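Local coordinates for probable spore coat polysaccharide biosynthesis protein E (PDB 3G8R) that probably works as an N-acylneuraminate-9-phosphate synthase, coupling an acylated amino sugar phosphate to phosphoenolpyruvate, and has a zinc-binding NeuB-type barrel followed by a SAF domain, at residues Gly234-Asn237 with Tyr238-Asn241; Ala293-Ala296 with Asp297-Ser300; Thr52-Ser56 with Ser57-Arg61. All coordinates share one frame; numbering follows the deposited sequence.

Overall arrangement
Interactions 1 and 3 both belong to the eight-stranded NeuB-type barrel, their centres about 27 Å apart and their nearest atoms about 14 Å apart, whereas interaction 2 lies in the SAF domain, its centre about 73 Å from that of interaction 1 and about 92 Å from that of interaction 3. Interaction 1 borders the zinc site: the side chain of Y238 is about 6 Å from the ion, which H202 and H225 bind. The other two lie away from the metal but are related through the dimer. H55 of interaction 3 stacks on F283 of the second subunit, and within the chain F283 pairs by backbone with S300 of interaction 2.

Interaction 1: Gly234-Asn237 with Tyr238-Asn241; sequences GINN and YSAN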
loop_
_atom_site.group_PDB
_atom_site.type_symbol
_atom_site.label_atom_id
_atom_site.label_comp_id
_atom_site.label_asym_id
_atom_site.label_seq_id
_atom_site.Cartn_x
_atom_site.Cartn_y
_atom_site.Cartn_z
ATOM N N GLY A 234 26.013 3.033 -23.413
ATOM C CA GLY A 234 24.837 3.741 -22.913
ATOM C C GLY A 234 23.970 2.887 -21.996
ATOM O O GLY A 234 24.312 1.739 -21.659
ATOM N N ILE A 235 22.845 3.453 -21.583
ATOM C CA ILE A 235 21.879 2.705 -20.795
ATOM C C ILE A 235 20.487 3.051 -21.281
ATOM O O ILE A 235 20.228 4.199 -21.703
ATOM C CB ILE A 235 22.026 2.981 -19.274
ATOM C CG1 ILE A 235 21.320 1.905 -18.469
ATOM C CG2 ILE A 235 21.547 4.408 -18.874
ATOM C CD1 ILE A 235 21.762 1.868 -17.007
ATOM N N ASN A 236 19.583 2.079 -21.236
ATOM C CA ASN A 236 18.237 2.419 -21.608
ATOM C C ASN A 236 17.428 3.048 -20.499
ATOM O O ASN A 236 17.881 3.266 -19.380
ATOM C CB ASN A 236 17.492 1.264 -22.263
ATOM C CG ASN A 236 17.631 -0.020 -21.506
ATOM O OD1 ASN A 236 18.664 -0.675 -21.577
ATOM N ND2 ASN A 236 16.601 -0.395 -20.780
ATOM N N ASN A 237 16.194 3.317 -20.854
ATOM C CA ASN A 237 15.342 4.260 -20.168
ATOM C C ASN A 237 14.482 3.565 -19.086
ATOM O O ASN A 237 13.663 4.202 -18.412
ATOM C CB ASN A 237 14.511 4.956 -21.264
ATOM C CG ASN A 237 14.708 4.277 -22.678
ATOM O OD1 ASN A 237 15.817 4.301 -23.275
ATOM N ND2 ASN A 237 13.638 3.651 -23.185
ATOM N N TYR A 238 14.683 2.254 -18.944
ATOM C CA TYR A 238 14.057 1.441 -17.899
ATOM C C TYR A 238 15.079 0.595 -17.135
ATOM O O TYR A 238 14.730 -0.456 -16.608
ATOM C CB TYR A 238 12.954 0.521 -18.482
ATOM C CG TYR A 238 13.317 -0.285 -19.739
ATOM C CD1 TYR A 238 13.258 0.284 -21.028
ATOM C CD2 TYR A 238 13.673 -1.620 -19.648
ATOM C CE1 TYR A 238 13.573 -0.472 -22.182
ATOM C CE2 TYR A 238 13.997 -2.377 -20.804
ATOM C CZ TYR A 238 13.945 -1.798 -22.058
ATOM O OH TYR A 238 14.264 -2.577 -23.168
ATOM N N SER A 239 16.338 1.032 -17.088
ATOM C CA SER A 239 17.371 0.253 -16.406
ATOM C C SER A 239 18.104 1.142 -15.465
ATOM O O SER A 239 18.549 2.206 -15.861
ATOM C CB SER A 239 18.333 -0.379 -17.403
ATOM O OG SER A 239 17.599 -1.152 -18.342
ATOM N N ALA A 240 18.225 0.715 -14.215
ATOM C CA ALA A 240 18.818 1.571 -13.184
ATOM C C ALA A 240 20.308 1.347 -13.063
ATOM O O ALA A 240 20.764 0.211 -13.110
ATOM C CB ALA A 240 18.136 1.357 -11.826
ATOM N N ASN A 241 21.054 2.437 -12.902
ATOM C CA ASN A 241 22.470 2.350 -12.610
ATOM C C ASN A 241 22.687 2.057 -11.137
ATOM O O ASN A 241 21.743 2.095 -10.366
ATOM C CB ASN A 241 23.180 3.636 -13.021
ATOM C CG ASN A 241 22.708 4.830 -12.254
ATOM O OD1 ASN A 241 22.766 4.856 -11.036
ATOM N ND2 ASN A 241 22.261 5.840 -12.962
#
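N236 lays its amide over one face of the Y238 ring, and the same amide reaches S239, so three side chains meet in this loop, which connects strand 221-225, the last of the barrel, to helix 242-259. The amide carbon CG of N236 is 4.1 Å from CZ of Y238 and 3.4 Å from OG of S239. Amide and ring planes stand 56° apart, so the group leans into the face and does not lie flat on it. Both N236 and Y238 hold CG between their own backbone N and carbonyl carbon (chi1 48° in each), which folds the two side chains toward each other. Elsewhere Y238 makes edge-to-face contacts with H225 and Y173.

The outer part is looser. I235, exposed, touches only with its long branch: CD1 is 3.4 Å from the carbonyl O of S239, and CG1 is 3.9 Å from CB of S239. N237, exposed as well, turns away from 238-241 and rests on P174. N241 serves as N-cap of helix 242-259, its OD1 accepting a hydrogen bond from the backbone N of Q244.

H202 and H225 bind zinc, and the side chains of Y238 and S239 each approach one of them, Y238 the former and S239 the latter. Y238 and S239 thus sit beside the zinc ligands, with N236 packed against both, consistent with a second shell that may help position the histidines.

Interaction 2: Ala293-Ala296 with Asp297-Ser300; sequences ALTA and DNVS
N298 turns its carboxamide back on the chain that precedes it and bonds to both A293 and T295. At its root, CB serves as a spacer that carries the flat group across the turn. CG comes next, 3.4 Å from the backbone N of T295, and from there the side chain divides. OD1 accepts a hydrogen bond from that same T295 N at 2.8 Å; the donor stands above the carbonyl plane, with a C=O...N angle of 107°. On the other branch ND2 reaches the carbonyl O of A293 at 3.1 Å, a weak bond because its N-H points poorly at the acceptor. One accepted bond and one weak donated bond together favour this rotation of the buried amide. The positive phi of N298 (90°) is part of the reversal that aims the group backward.

Further bonds close the turn. T295 OG1, placed between its backbone N and carbonyl carbon, donates to the carbonyl O of D297 at 2.7 Å, while the backbone N of V299 donates to T295 O at 3.3 Å, spanning the five residues of the turn. On the apolar side L294 and V299 meet at about a right angle, CG of the leucine 3.8 Å from CG1 of the valine. A296 and D297, both exposed, lie at the outer end of the bend.

The turn belongs to the SAF domain and leads directly into strand 299-302, which runs antiparallel to strand 281-284. S300 bonds by backbone to F283 and N298 to T285 just past that strand. L294 packs on V288 and W315, and its backbone pairs with Y321 in strand 321-323, so the loop joins both small sheets.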
loop_
_atom_site.group_PDB
_atom_site.type_symbol
_atom_site.label_atom_id
_atom_site.label_comp_id
_atom_site.label_asym_id
_atom_site.label_seq_id
_atom_site.Cartn_x
_atom_site.Cartn_y
_atom_site.Cartn_z
ATOM N N ALA A 293 -24.310 2.994 46.541
ATOM C CA ALA A 293 -24.040 2.708 45.134
ATOM C C ALA A 293 -23.837 4.010 44.365
ATOM O O ALA A 293 -24.446 5.037 44.670
ATOM C CB ALA A 293 -25.166 1.877 44.498
ATOM N N LEU A 294 -22.973 3.943 43.365
ATOM C CA LEU A 294 -22.637 5.082 42.557
ATOM C C LEU A 294 -23.626 5.222 41.428
ATOM O O LEU A 294 -23.792 4.290 40.666
ATOM C CB LEU A 294 -21.258 4.844 41.984
ATOM C CG LEU A 294 -20.106 5.728 42.460
ATOM C CD1 LEU A 294 -20.098 6.042 43.935
ATOM C CD2 LEU A 294 -18.822 5.063 42.049
ATOM N N THR A 295 -24.288 6.366 41.302
ATOM C CA THR A 295 -25.293 6.518 40.230
ATOM C C THR A 295 -25.126 7.786 39.354
ATOM O O THR A 295 -24.209 8.597 39.553
ATOM C CB THR A 295 -26.733 6.409 40.788
ATOM O OG1 THR A 295 -26.979 7.496 41.689
ATOM C CG2 THR A 295 -26.940 5.100 41.553
ATOM N N ALA A 296 -26.010 7.946 38.378
ATOM C CA ALA A 296 -26.014 9.147 37.519
ATOM C C ALA A 296 -26.172 10.462 38.311
ATOM O O ALA A 296 -25.620 11.496 37.923
ATOM C CB ALA A 296 -27.081 9.032 36.407
ATOM N N ASP A 297 -26.935 10.416 39.398
ATOM C CA ASP A 297 -26.941 11.491 40.376
ATOM C C ASP A 297 -25.837 11.030 41.297
ATOM O O ASP A 297 -25.634 9.837 41.413
ATOM C CB ASP A 297 -28.263 11.535 41.122
ATOM C CG ASP A 297 -29.433 10.987 40.292
ATOM O OD1 ASP A 297 -29.933 11.688 39.373
ATOM O OD2 ASP A 297 -29.858 9.844 40.566
ATOM N N ASN A 298 -25.093 11.935 41.903
ATOM C CA ASN A 298 -23.900 11.562 42.708
ATOM C C ASN A 298 -22.522 11.481 42.013
ATOM O O ASN A 298 -21.521 11.790 42.671
ATOM C CB ASN A 298 -24.156 10.426 43.750
ATOM C CG ASN A 298 -23.726 9.049 43.287
ATOM O OD1 ASN A 298 -23.309 8.867 42.154
ATOM N ND2 ASN A 298 -23.851 8.057 44.174
ATOM N N VAL A 299 -22.461 11.094 40.727
ATOM C CA VAL A 299 -21.232 11.277 39.930
ATOM C C VAL A 299 -21.419 12.154 38.695
ATOM O O VAL A 299 -22.512 12.264 38.163
ATOM C CB VAL A 299 -20.675 9.985 39.348
ATOM C CG1 VAL A 299 -20.517 8.921 40.387
ATOM C CG2 VAL A 299 -21.569 9.519 38.203
ATOM N N SER A 300 -20.314 12.717 38.221
ATOM C CA SER A 300 -20.248 13.427 36.964
ATOM C C SER A 300 -18.895 13.165 36.282
ATOM O O SER A 300 -17.949 12.687 36.892
ATOM C CB SER A 300 -20.454 14.929 37.199
ATOM O OG SER A 300 -19.314 15.541 37.799
#

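Interaction 3: Thr52-Ser56 with Ser57-Arg61; sequences TFIHS and SFKGR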
loop_
_atom_site.group_PDB
_atom_site.type_symbol
_atom_site.label_atom_id
_atom_site.label_comp_id
_atom_site.label_asym_id
_atom_site.label_seq_id
_atom_site.Cartn_x
_atom_site.Cartn_y
_atom_site.Cartn_z
ATOM N N THR A 52 18.544 -21.759 -32.614
ATOM C CA THR A 52 17.180 -22.219 -32.829
ATOM C C THR A 52 16.202 -21.045 -32.767
ATOM O O THR A 52 15.210 -20.996 -33.502
ATOM C CB THR A 52 16.750 -23.271 -31.751
ATOM O OG1 THR A 52 17.050 -22.777 -30.441
ATOM C CG2 THR A 52 17.468 -24.601 -31.940
ATOM N N PHE A 53 16.495 -20.097 -31.884
ATOM C CA PHE A 53 15.505 -19.143 -31.456
ATOM C C PHE A 53 15.183 -18.114 -32.493
ATOM O O PHE A 53 14.020 -17.718 -32.646
ATOM C CB PHE A 53 15.951 -18.429 -30.189
ATOM C CG PHE A 53 14.875 -17.602 -29.577
ATOM C CD1 PHE A 53 14.871 -16.221 -29.745
ATOM C CD2 PHE A 53 13.843 -18.203 -28.884
ATOM C CE1 PHE A 53 13.865 -15.435 -29.198
ATOM C CE2 PHE A 53 12.829 -17.449 -28.325
ATOM C CZ PHE A 53 12.834 -16.047 -28.476
ATOM N N ILE A 54 16.217 -17.637 -33.167
ATOM C CA ILE A 54 16.018 -16.690 -34.244
ATOM C C ILE A 54 15.914 -17.493 -35.512
ATOM O O ILE A 54 16.851 -18.182 -35.919
ATOM C CB ILE A 54 17.149 -15.664 -34.340
ATOM C CG1 ILE A 54 17.294 -14.925 -32.996
ATOM C CG2 ILE A 54 16.910 -14.742 -35.563
ATOM C CD1 ILE A 54 18.067 -13.593 -33.042
ATOM N N HIS A 55 14.755 -17.417 -36.128
ATOM C CA HIS A 55 14.499 -18.247 -37.267
ATOM C C HIS A 55 15.353 -17.862 -38.478
ATOM O O HIS A 55 15.611 -16.675 -38.720
ATOM C CB HIS A 55 13.031 -18.205 -37.622
ATOM C CG HIS A 55 12.650 -19.231 -38.630
ATOM N ND1 HIS A 55 12.470 -18.928 -39.959
ATOM C CD2 HIS A 55 12.472 -20.565 -38.516
ATOM C CE1 HIS A 55 12.158 -20.024 -40.618
ATOM N NE2 HIS A 55 12.153 -21.033 -39.764
ATOM N N SER A 56 15.771 -18.870 -39.241
ATOM C CA SER A 56 16.494 -18.630 -40.482
ATOM C C SER A 56 15.975 -17.374 -41.198
ATOM O O SER A 56 16.774 -16.502 -41.569
ATOM C CB SER A 56 16.384 -19.828 -41.409
ATOM O OG SER A 56 16.542 -21.038 -40.686
ATOM N N SER A 57 14.648 -17.293 -41.353
ATOM C CA SER A 57 13.996 -16.263 -42.151
ATOM C C SER A 57 14.255 -14.861 -41.609
ATOM O O SER A 57 14.213 -13.871 -42.343
ATOM C CB SER A 57 12.485 -16.535 -42.259
ATOM O OG SER A 57 11.802 -16.273 -41.035
ATOM N N PHE A 58 14.531 -14.773 -40.314
ATOM C CA PHE A 58 14.789 -13.477 -39.723
ATOM C C PHE A 58 16.248 -13.158 -39.373
ATOM O O PHE A 58 16.552 -12.045 -38.980
ATOM C CB PHE A 58 13.846 -13.249 -38.577
ATOM C CG PHE A 58 12.506 -12.775 -39.023
ATOM C CD1 PHE A 58 12.234 -11.402 -39.130
ATOM C CD2 PHE A 58 11.514 -13.684 -39.361
ATOM C CE1 PHE A 58 10.985 -10.947 -39.551
ATOM C CE2 PHE A 58 10.257 -13.246 -39.782
ATOM C CZ PHE A 58 9.995 -11.872 -39.880
ATOM N N LYS A 59 17.154 -14.110 -39.560
ATOM C CA LYS A 59 18.564 -13.855 -39.363
ATOM C C LYS A 59 19.030 -12.589 -40.101
ATOM O O LYS A 59 18.635 -12.337 -41.254
ATOM C CB LYS A 59 19.369 -15.063 -39.843
ATOM C CG LYS A 59 20.042 -15.873 -38.749
ATOM C CD LYS A 59 19.150 -16.969 -38.234
ATOM C CE LYS A 59 19.991 -18.129 -37.753
ATOM N NZ LYS A 59 19.413 -18.691 -36.515
ATOM N N GLY A 60 19.866 -11.796 -39.435
ATOM C CA GLY A 60 20.483 -10.632 -40.054
ATOM C C GLY A 60 19.549 -9.490 -40.390
ATOM O O GLY A 60 19.950 -8.525 -41.030
ATOM N N ARG A 61 18.308 -9.560 -39.939
ATOM C CA ARG A 61 17.346 -8.535 -40.303
ATOM C C ARG A 61 17.101 -7.514 -39.207
ATOM O O ARG A 61 17.323 -7.788 -38.025
ATOM C CB ARG A 61 16.033 -9.173 -40.728
ATOM C CG ARG A 61 16.122 -9.783 -42.093
ATOM C CD ARG A 61 14.892 -10.576 -42.379
ATOM N NE ARG A 61 13.716 -9.722 -42.490
ATOM C CZ ARG A 61 12.512 -10.172 -42.815
ATOM N NH1 ARG A 61 11.489 -9.335 -42.909
ATOM N NH2 ARG A 61 12.333 -11.465 -43.046
#
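H55 extends its ring with CG anti to the backbone N (chi1 -169°), while S57 sets OG between its own N and carbonyl carbon (chi1 73°), and the two meet at the edge of the imidazole. H55 ND1 and S57 OG are hydrogen-bonded at 2.9 Å, and either could be the donor. K59, bent at chi2 and chi4, folds back toward the end of helix 50-53 until NZ donates to the carbonyl O of I54 at 2.7 Å; D51 O is a second, weak acceptor. On the way its CD passes 4.1 Å from CG2 of I54.

The backbone tightens the same bend. H55 O accepts from F58 N at 2.7 Å and, weakly, from K59 N, which also donates to S56 O at 3.1 Å. A type II turn from F58 to R61 follows, with G60 at the position of positive phi. R61 folds back: NH2 donates to S57 O at 3.1 Å and lies above the centre of the F58 ring, so one nitrogen both bonds to a carbonyl and covers an aromatic face, while NH1 forms a salt bridge with D63.

This segment leaves helix 50-53 and heads for helix 67-72, where I54 rests on F70 and E71 and G60 N bonds to E71. The second subunit also packs here: H55 stacks on its F283, F53 on its F303, and F58 packs against its P304, placing the bend at the dimer interface.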